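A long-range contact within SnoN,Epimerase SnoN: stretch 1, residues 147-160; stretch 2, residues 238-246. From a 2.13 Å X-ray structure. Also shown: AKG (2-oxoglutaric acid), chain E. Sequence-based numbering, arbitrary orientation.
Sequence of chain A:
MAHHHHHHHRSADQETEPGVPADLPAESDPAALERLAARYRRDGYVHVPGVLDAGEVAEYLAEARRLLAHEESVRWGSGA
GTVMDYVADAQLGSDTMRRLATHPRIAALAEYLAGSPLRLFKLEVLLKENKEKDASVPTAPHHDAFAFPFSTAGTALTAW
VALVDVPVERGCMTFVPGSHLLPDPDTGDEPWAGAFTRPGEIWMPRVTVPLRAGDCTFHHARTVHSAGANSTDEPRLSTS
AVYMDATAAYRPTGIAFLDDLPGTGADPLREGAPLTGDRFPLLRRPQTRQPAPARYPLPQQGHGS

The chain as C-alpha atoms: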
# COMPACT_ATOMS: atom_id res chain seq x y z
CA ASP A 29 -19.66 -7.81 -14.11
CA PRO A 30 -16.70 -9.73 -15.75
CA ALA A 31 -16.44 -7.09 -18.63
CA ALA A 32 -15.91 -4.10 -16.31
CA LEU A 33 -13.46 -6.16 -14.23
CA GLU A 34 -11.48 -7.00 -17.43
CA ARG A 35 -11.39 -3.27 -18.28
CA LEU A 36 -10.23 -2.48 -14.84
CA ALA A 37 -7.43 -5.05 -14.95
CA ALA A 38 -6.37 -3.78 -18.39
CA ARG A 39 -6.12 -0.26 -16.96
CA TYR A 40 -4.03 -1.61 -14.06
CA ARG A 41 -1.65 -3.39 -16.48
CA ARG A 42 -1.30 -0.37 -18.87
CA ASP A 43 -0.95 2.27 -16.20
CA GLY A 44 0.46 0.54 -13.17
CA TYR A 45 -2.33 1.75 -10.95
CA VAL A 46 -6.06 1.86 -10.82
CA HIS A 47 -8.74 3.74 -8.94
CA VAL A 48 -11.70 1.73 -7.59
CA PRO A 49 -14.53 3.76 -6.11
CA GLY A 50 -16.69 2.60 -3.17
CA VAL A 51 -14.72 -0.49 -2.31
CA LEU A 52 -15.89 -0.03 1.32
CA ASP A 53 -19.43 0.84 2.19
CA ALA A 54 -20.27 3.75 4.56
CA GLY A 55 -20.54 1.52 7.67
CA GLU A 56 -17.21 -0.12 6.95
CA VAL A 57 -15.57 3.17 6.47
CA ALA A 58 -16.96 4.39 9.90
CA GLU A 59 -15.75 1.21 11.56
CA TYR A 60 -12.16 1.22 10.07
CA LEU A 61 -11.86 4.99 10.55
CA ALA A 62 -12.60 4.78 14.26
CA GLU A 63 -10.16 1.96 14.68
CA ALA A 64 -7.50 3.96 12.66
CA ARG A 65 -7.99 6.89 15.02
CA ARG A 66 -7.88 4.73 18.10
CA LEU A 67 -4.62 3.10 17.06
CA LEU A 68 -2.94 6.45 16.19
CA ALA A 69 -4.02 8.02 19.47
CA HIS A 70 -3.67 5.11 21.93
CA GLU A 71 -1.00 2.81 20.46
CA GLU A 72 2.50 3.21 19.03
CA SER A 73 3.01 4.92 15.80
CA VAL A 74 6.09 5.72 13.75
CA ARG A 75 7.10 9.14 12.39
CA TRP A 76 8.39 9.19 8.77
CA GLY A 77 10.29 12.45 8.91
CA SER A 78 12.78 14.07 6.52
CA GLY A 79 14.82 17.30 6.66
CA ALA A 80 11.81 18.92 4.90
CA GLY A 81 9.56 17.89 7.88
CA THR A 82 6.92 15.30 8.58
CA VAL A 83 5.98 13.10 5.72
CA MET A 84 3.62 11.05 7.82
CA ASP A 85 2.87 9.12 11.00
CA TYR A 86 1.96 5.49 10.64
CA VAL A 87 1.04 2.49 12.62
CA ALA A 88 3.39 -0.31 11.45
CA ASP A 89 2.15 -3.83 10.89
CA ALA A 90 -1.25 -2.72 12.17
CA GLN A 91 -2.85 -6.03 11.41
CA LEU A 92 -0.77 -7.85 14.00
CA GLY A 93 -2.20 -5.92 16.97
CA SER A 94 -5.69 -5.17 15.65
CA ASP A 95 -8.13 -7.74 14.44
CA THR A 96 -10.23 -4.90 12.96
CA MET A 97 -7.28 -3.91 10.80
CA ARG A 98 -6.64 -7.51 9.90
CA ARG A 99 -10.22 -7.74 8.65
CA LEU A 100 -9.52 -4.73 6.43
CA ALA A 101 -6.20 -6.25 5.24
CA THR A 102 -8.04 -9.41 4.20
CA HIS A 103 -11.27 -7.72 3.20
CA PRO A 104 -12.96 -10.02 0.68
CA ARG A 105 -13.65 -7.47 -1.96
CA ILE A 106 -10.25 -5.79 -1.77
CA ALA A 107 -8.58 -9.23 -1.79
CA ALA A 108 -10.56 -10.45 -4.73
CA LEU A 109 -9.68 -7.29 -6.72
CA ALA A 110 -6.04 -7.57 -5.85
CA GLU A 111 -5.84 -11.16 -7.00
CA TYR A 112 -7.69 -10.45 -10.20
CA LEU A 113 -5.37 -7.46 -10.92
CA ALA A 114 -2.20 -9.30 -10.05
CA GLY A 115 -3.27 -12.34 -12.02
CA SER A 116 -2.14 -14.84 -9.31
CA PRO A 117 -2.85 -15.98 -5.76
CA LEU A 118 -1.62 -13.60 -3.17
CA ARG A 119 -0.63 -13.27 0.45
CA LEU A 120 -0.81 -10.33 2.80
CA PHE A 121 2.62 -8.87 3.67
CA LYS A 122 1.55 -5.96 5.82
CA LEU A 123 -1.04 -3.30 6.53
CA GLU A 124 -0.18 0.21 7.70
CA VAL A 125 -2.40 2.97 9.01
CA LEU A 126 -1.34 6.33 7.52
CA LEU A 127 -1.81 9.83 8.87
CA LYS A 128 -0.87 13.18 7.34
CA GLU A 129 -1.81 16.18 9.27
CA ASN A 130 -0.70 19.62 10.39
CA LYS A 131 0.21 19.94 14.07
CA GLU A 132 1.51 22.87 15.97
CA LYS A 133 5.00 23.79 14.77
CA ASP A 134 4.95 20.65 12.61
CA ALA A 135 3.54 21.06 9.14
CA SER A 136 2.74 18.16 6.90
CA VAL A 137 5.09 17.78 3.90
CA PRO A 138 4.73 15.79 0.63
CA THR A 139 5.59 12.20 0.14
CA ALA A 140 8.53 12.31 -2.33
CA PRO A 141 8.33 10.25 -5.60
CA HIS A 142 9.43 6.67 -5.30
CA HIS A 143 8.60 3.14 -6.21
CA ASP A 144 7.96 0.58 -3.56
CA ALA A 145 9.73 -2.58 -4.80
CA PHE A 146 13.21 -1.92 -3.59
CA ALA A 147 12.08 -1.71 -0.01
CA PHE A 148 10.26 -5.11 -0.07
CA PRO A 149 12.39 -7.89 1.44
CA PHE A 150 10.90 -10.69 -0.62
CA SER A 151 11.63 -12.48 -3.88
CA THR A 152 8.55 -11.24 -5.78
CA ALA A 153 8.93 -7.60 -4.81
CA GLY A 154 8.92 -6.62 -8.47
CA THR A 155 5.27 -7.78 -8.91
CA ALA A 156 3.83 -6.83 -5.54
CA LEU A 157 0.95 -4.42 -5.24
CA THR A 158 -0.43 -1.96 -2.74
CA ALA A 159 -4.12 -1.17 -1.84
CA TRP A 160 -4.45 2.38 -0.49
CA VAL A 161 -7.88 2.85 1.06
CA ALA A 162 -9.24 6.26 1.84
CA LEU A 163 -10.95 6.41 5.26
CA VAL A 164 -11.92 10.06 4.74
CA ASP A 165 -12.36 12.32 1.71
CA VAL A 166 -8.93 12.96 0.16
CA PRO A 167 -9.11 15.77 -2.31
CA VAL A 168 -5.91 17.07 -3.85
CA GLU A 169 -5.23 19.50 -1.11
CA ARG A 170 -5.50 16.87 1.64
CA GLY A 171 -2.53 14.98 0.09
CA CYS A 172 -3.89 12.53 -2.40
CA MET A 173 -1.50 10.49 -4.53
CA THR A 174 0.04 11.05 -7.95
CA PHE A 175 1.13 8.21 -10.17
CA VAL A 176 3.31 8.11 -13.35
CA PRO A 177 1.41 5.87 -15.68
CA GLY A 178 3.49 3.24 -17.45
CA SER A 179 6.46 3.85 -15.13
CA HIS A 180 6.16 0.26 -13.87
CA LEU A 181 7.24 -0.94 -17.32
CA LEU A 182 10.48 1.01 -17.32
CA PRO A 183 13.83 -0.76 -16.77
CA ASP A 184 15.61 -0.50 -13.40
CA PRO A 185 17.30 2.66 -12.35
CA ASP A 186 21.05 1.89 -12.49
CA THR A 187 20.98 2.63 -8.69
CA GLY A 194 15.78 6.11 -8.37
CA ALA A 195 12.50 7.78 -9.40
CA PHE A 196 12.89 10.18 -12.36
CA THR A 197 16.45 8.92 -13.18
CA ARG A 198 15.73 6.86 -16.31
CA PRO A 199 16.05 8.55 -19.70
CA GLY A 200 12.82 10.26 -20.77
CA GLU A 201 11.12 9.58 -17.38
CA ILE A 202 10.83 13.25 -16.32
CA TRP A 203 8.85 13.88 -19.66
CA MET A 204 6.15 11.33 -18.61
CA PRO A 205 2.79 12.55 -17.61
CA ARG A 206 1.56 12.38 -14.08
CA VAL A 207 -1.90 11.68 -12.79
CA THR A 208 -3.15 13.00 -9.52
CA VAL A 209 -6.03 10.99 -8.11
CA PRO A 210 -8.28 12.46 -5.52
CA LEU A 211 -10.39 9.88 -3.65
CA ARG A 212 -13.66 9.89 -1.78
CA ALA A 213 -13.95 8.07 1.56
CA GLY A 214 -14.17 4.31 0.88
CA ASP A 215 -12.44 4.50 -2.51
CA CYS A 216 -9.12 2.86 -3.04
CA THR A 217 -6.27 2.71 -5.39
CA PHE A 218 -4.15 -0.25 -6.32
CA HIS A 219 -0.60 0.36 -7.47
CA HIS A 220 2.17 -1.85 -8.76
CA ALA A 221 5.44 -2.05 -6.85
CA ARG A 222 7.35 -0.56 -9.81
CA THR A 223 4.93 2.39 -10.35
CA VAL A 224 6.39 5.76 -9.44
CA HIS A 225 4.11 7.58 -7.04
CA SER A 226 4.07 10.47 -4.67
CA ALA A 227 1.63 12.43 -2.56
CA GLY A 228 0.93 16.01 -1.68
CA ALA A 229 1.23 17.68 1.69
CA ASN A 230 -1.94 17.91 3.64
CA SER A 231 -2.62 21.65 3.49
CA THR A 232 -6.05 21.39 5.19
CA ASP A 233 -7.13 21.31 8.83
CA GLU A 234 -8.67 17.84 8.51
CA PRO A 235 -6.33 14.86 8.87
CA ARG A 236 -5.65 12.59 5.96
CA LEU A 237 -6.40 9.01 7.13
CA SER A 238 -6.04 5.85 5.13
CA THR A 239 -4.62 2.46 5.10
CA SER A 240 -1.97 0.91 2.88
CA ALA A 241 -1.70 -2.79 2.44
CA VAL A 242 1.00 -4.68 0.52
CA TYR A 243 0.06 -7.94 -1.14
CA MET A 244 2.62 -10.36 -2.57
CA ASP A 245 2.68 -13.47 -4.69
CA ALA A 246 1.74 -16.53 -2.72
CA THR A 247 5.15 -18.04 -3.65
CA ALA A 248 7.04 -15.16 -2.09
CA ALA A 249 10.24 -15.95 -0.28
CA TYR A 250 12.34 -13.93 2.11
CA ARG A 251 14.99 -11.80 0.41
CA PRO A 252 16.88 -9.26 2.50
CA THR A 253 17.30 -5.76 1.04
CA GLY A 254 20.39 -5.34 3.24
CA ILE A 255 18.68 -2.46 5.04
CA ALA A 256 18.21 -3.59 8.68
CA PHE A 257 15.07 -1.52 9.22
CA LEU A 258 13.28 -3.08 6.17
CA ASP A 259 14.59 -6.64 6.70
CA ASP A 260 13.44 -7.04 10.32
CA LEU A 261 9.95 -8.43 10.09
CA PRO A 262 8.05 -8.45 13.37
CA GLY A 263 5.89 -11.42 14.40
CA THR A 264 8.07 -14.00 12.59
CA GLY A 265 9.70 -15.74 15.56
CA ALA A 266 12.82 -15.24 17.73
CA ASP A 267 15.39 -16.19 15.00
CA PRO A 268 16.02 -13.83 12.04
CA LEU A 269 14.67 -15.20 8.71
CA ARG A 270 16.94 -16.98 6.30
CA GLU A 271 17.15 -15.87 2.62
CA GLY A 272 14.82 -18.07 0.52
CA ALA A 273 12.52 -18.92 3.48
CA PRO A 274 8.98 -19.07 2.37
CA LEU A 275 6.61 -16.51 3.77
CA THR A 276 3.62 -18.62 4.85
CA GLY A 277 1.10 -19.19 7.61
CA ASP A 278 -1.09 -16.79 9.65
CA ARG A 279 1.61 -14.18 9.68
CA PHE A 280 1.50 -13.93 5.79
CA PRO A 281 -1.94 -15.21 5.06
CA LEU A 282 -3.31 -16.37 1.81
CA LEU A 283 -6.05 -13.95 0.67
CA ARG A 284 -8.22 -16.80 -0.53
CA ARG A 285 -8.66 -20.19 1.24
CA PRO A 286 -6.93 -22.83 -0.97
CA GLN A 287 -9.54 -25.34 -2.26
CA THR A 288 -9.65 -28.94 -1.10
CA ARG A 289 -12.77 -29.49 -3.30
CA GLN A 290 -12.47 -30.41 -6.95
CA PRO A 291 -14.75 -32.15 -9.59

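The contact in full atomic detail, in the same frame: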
# COMPACT_ATOMS: atom_id res chain seq x y z
N ALA A 147 12.16 -1.62 -1.44
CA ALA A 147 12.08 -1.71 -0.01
C ALA A 147 11.41 -3.00 0.53
O ALA A 147 11.23 -3.16 1.75
CB ALA A 147 11.30 -0.49 0.50
N PHE A 148 10.96 -3.84 -0.40
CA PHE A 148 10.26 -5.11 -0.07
C PHE A 148 11.28 -6.26 0.05
O PHE A 148 11.96 -6.61 -0.93
CB PHE A 148 9.19 -5.45 -1.10
CG PHE A 148 8.01 -4.51 -1.15
CD1 PHE A 148 7.65 -3.72 -0.05
CD2 PHE A 148 7.25 -4.42 -2.28
CE1 PHE A 148 6.54 -2.89 -0.08
CE2 PHE A 148 6.16 -3.62 -2.30
CZ PHE A 148 5.80 -2.86 -1.21
N PRO A 149 11.48 -6.80 1.25
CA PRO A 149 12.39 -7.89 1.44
C PRO A 149 11.81 -9.27 1.09
O PRO A 149 11.88 -10.23 1.86
CB PRO A 149 12.68 -7.81 2.96
CG PRO A 149 11.32 -7.51 3.52
CD PRO A 149 10.73 -6.54 2.50
N PHE A 150 11.30 -9.39 -0.13
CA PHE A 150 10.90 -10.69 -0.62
C PHE A 150 11.17 -10.80 -2.13
O PHE A 150 11.28 -9.82 -2.86
CB PHE A 150 9.45 -11.00 -0.22
CG PHE A 150 8.45 -9.91 -0.52
CD1 PHE A 150 7.86 -9.85 -1.76
CD2 PHE A 150 8.06 -9.01 0.44
CE1 PHE A 150 6.92 -8.91 -2.08
CE2 PHE A 150 7.15 -8.04 0.14
CZ PHE A 150 6.57 -7.99 -1.11
N SER A 151 11.18 -12.04 -2.55
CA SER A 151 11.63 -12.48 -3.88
C SER A 151 10.78 -11.94 -5.01
O SER A 151 11.27 -11.69 -6.06
CB SER A 151 11.68 -14.06 -3.90
OG SER A 151 10.38 -14.61 -3.63
N THR A 152 9.49 -11.71 -4.75
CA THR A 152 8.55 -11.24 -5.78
C THR A 152 8.19 -9.77 -5.65
O THR A 152 7.15 -9.34 -6.06
CB THR A 152 7.28 -12.08 -5.75
OG1 THR A 152 6.70 -12.00 -4.44
CG2 THR A 152 7.62 -13.55 -6.06
N ALA A 153 9.09 -9.03 -5.03
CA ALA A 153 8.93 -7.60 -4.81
C ALA A 153 8.51 -6.82 -6.06
O ALA A 153 7.63 -5.96 -6.00
CB ALA A 153 10.27 -7.01 -4.33
N GLY A 154 9.16 -7.17 -7.17
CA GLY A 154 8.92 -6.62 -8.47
C GLY A 154 7.52 -6.77 -9.02
O GLY A 154 7.17 -6.06 -9.97
N THR A 155 6.67 -7.65 -8.44
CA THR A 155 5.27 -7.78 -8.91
C THR A 155 4.24 -7.57 -7.78
O THR A 155 3.06 -7.75 -7.98
CB THR A 155 4.97 -9.15 -9.52
OG1 THR A 155 5.34 -10.16 -8.57
CG2 THR A 155 5.75 -9.32 -10.79
N ALA A 156 4.72 -7.13 -6.63
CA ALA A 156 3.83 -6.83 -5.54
C ALA A 156 2.92 -5.67 -5.88
O ALA A 156 3.09 -4.91 -6.88
CB ALA A 156 4.61 -6.54 -4.31
N LEU A 157 1.90 -5.56 -5.10
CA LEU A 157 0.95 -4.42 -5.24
C LEU A 157 0.37 -3.93 -3.91
O LEU A 157 0.22 -4.72 -2.95
CB LEU A 157 -0.17 -4.70 -6.22
CG LEU A 157 -1.31 -5.59 -5.83
CD1 LEU A 157 -2.34 -5.59 -6.97
CD2 LEU A 157 -0.78 -7.00 -5.78
N THR A 158 0.01 -2.66 -3.91
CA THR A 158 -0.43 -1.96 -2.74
C THR A 158 -1.89 -1.43 -2.90
O THR A 158 -2.18 -0.81 -3.86
CB THR A 158 0.52 -0.84 -2.40
OG1 THR A 158 1.81 -1.38 -2.11
CG2 THR A 158 0.01 0.00 -1.24
N ALA A 159 -2.78 -1.75 -1.95
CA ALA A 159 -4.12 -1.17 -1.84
C ALA A 159 -4.13 -0.01 -0.85
O ALA A 159 -3.81 -0.20 0.32
CB ALA A 159 -5.11 -2.20 -1.38
N TRP A 160 -4.44 1.19 -1.33
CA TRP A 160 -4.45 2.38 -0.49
C TRP A 160 -5.90 2.80 -0.37
O TRP A 160 -6.54 3.15 -1.36
CB TRP A 160 -3.62 3.47 -1.16
CG TRP A 160 -3.16 4.69 -0.39
CD1 TRP A 160 -1.90 4.94 0.05
CD2 TRP A 160 -3.93 5.84 -0.08
NE1 TRP A 160 -1.83 6.17 0.62
CE2 TRP A 160 -3.08 6.72 0.63
CE3 TRP A 160 -5.31 6.15 -0.18
CZ2 TRP A 160 -3.50 7.94 1.09
CZ3 TRP A 160 -5.76 7.41 0.31
CH2 TRP A 160 -4.84 8.29 0.91
N SER A 238 -5.92 6.90 6.12
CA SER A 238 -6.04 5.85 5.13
C SER A 238 -5.32 4.66 5.63
O SER A 238 -4.53 4.74 6.61
CB SER A 238 -5.40 6.31 3.77
OG SER A 238 -4.04 6.66 3.94
N THR A 239 -5.48 3.59 4.91
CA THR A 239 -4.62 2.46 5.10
C THR A 239 -3.91 2.09 3.82
O THR A 239 -4.50 2.22 2.77
CB THR A 239 -5.38 1.19 5.62
OG1 THR A 239 -6.35 0.80 4.65
CG2 THR A 239 -6.06 1.47 6.93
N SER A 240 -2.77 1.43 3.98
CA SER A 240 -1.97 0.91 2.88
C SER A 240 -1.53 -0.51 3.14
O SER A 240 -0.87 -0.79 4.13
CB SER A 240 -0.76 1.84 2.66
OG SER A 240 -0.14 1.55 1.50
N ALA A 241 -1.98 -1.41 2.29
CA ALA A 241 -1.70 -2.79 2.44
C ALA A 241 -0.92 -3.31 1.24
O ALA A 241 -1.32 -3.12 0.11
CB ALA A 241 -3.00 -3.61 2.57
N VAL A 242 0.14 -4.04 1.53
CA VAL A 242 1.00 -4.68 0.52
C VAL A 242 0.67 -6.18 0.43
O VAL A 242 0.62 -6.86 1.43
CB VAL A 242 2.48 -4.50 0.90
CG1 VAL A 242 3.39 -5.18 -0.09
CG2 VAL A 242 2.82 -3.01 1.01
N TYR A 243 0.30 -6.57 -0.75
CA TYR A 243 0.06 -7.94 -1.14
C TYR A 243 1.19 -8.46 -2.09
O TYR A 243 1.75 -7.72 -2.94
CB TYR A 243 -1.25 -8.04 -1.88
CG TYR A 243 -2.39 -7.48 -1.07
CD1 TYR A 243 -2.80 -8.11 0.08
CD2 TYR A 243 -3.00 -6.28 -1.39
CE1 TYR A 243 -3.82 -7.60 0.87
CE2 TYR A 243 -4.04 -5.78 -0.60
CZ TYR A 243 -4.44 -6.42 0.52
OH TYR A 243 -5.47 -5.93 1.30
N MET A 244 1.50 -9.72 -1.91
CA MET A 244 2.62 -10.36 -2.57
C MET A 244 2.15 -11.67 -3.11
O MET A 244 1.26 -12.30 -2.60
CB MET A 244 3.81 -10.57 -1.63
CG MET A 244 3.52 -11.49 -0.45
SD MET A 244 4.90 -11.34 0.75
CE MET A 244 4.19 -12.40 2.02
N ASP A 245 2.86 -12.12 -4.13
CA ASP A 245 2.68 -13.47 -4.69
C ASP A 245 2.70 -14.52 -3.60
O ASP A 245 3.55 -14.46 -2.70
CB ASP A 245 3.83 -13.78 -5.59
CG ASP A 245 3.52 -14.92 -6.55
OD1 ASP A 245 3.42 -16.09 -6.19
OD2 ASP A 245 3.48 -14.62 -7.77
N ALA A 246 1.79 -15.46 -3.69
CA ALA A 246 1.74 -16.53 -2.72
C ALA A 246 3.02 -17.40 -2.65
O ALA A 246 3.25 -18.05 -1.67
CB ALA A 246 0.54 -17.42 -2.97
C1 AKG E . 2.45 3.67 -0.75
O1 AKG E . 3.22 2.87 -1.35
O2 AKG E . 1.30 3.33 -0.38
C2 AKG E . 2.88 5.07 -0.52
O5 AKG E . 4.01 5.42 -0.91
C3 AKG E . 1.89 6.00 0.21
C4 AKG E . 2.27 7.48 0.26
C5 AKG E . 1.31 8.39 1.01
O3 AKG E . 0.25 7.92 1.44
O4 AKG E . 1.63 9.60 1.21
O HOH W 1 4.68 -10.19 -5.33
O HOH W 2 3.80 -12.20 -9.11
O HOH W 3 -5.37 -1.06 2.91

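Two segments at least 78 residues apart in sequence meet here as neighbouring antiparallel strands, residues 157-160 against 238-245, with their N-to-C directions 158° apart. Together they bury 721 Å² of surface. Pairing begins with Leu157 opposite Tyr243, where each backbone amide serves the other's carbonyl: Leu157 N donates to Tyr243 O (3.1 Å), and Tyr243 N donates to Leu157 O (2.9 Å). Two residues on, the pattern repeats, with Ala159 N donating to Ala241 O and Ala241 N to Ala159 O, both at 2.9 Å. All four bonds are close to straight, the least so being Ala159 N to Ala241 O at 153°.

Thr158 with Val242 and Trp160 with Ser240 are the non-hydrogen-bonded pairs, and there the alpha carbons come closer together. Their CA-H groups supplement the ladder: Thr158 CA lies 3.2 Å from Ala241 O, and Ser240 CA 3.3 Å from Ala159 O. A carbonyl already engaged by an amide can thus receive a second, weaker contact. Ala159 O also accepts from water 3 at 3.1 Å, and the same water hydrogen-bonds Thr239 OG1 at 2.7 Å, so a threonine whose CB points away from the partner strand is still linked to it.

Alternation sorts the side chains. Thr158, Trp160, Ser240 and Val242 share the face that meets 2-oxoglutaric acid. Trp160 NE1, a donor that would be costly to bury unpaired, gives its hydrogen to AKG O3 (2.8 Å), while Ser240 OG donates to AKG O2 (3.0 Å). Both hydrogen bonds to the ligand therefore come from directly paired residues on adjacent strands. The indole also offers a flat surface to the partner strand: Ser238 CB sits 3.5 Å from the centroid of the six-membered ring of Trp160, almost on its normal, a CH-pi contact for which a small side chain is well suited.

On the other face, Leu157 and Ala159 lie beside Ala241 and Tyr243. The small methyl of Ala159 fits at the edge of the tyrosine ring, Ala159 CB to Tyr243 CE2 being 3.8 Å, and Leu157 CD2 packs 4.1 Å from Tyr243 CB. Tyr243 OH is satisfied elsewhere in the structure.

Before the strand, stretch 1 contributes aromatic rings. Val242 CG1 lies over one face of Phe148, 3.5 Å from Phe148 CZ, and at the edge of Phe150. Met244 SD stands 3.9 Å from the centroid of the Phe150 ring, nearly on its normal; sulfur is polarizable and its long side chain is flexible enough to lie over a ring.

A type I turn from Phe150 to Ala153, closed by Ala153 N to Phe150 O (3.2 Å), carries Thr152 toward Asp245, and here water does the bonding. Water 1 accepts from Asp245 N (2.9 Å), donates to Thr152 O (2.7 Å) and also bonds Thr152 OG1 (2.9 Å). Water 2 donates to Asp245 OD2 (2.8 Å) and bonds Thr155 OG1 (2.6 Å), so polar side chains suit this more accessible end.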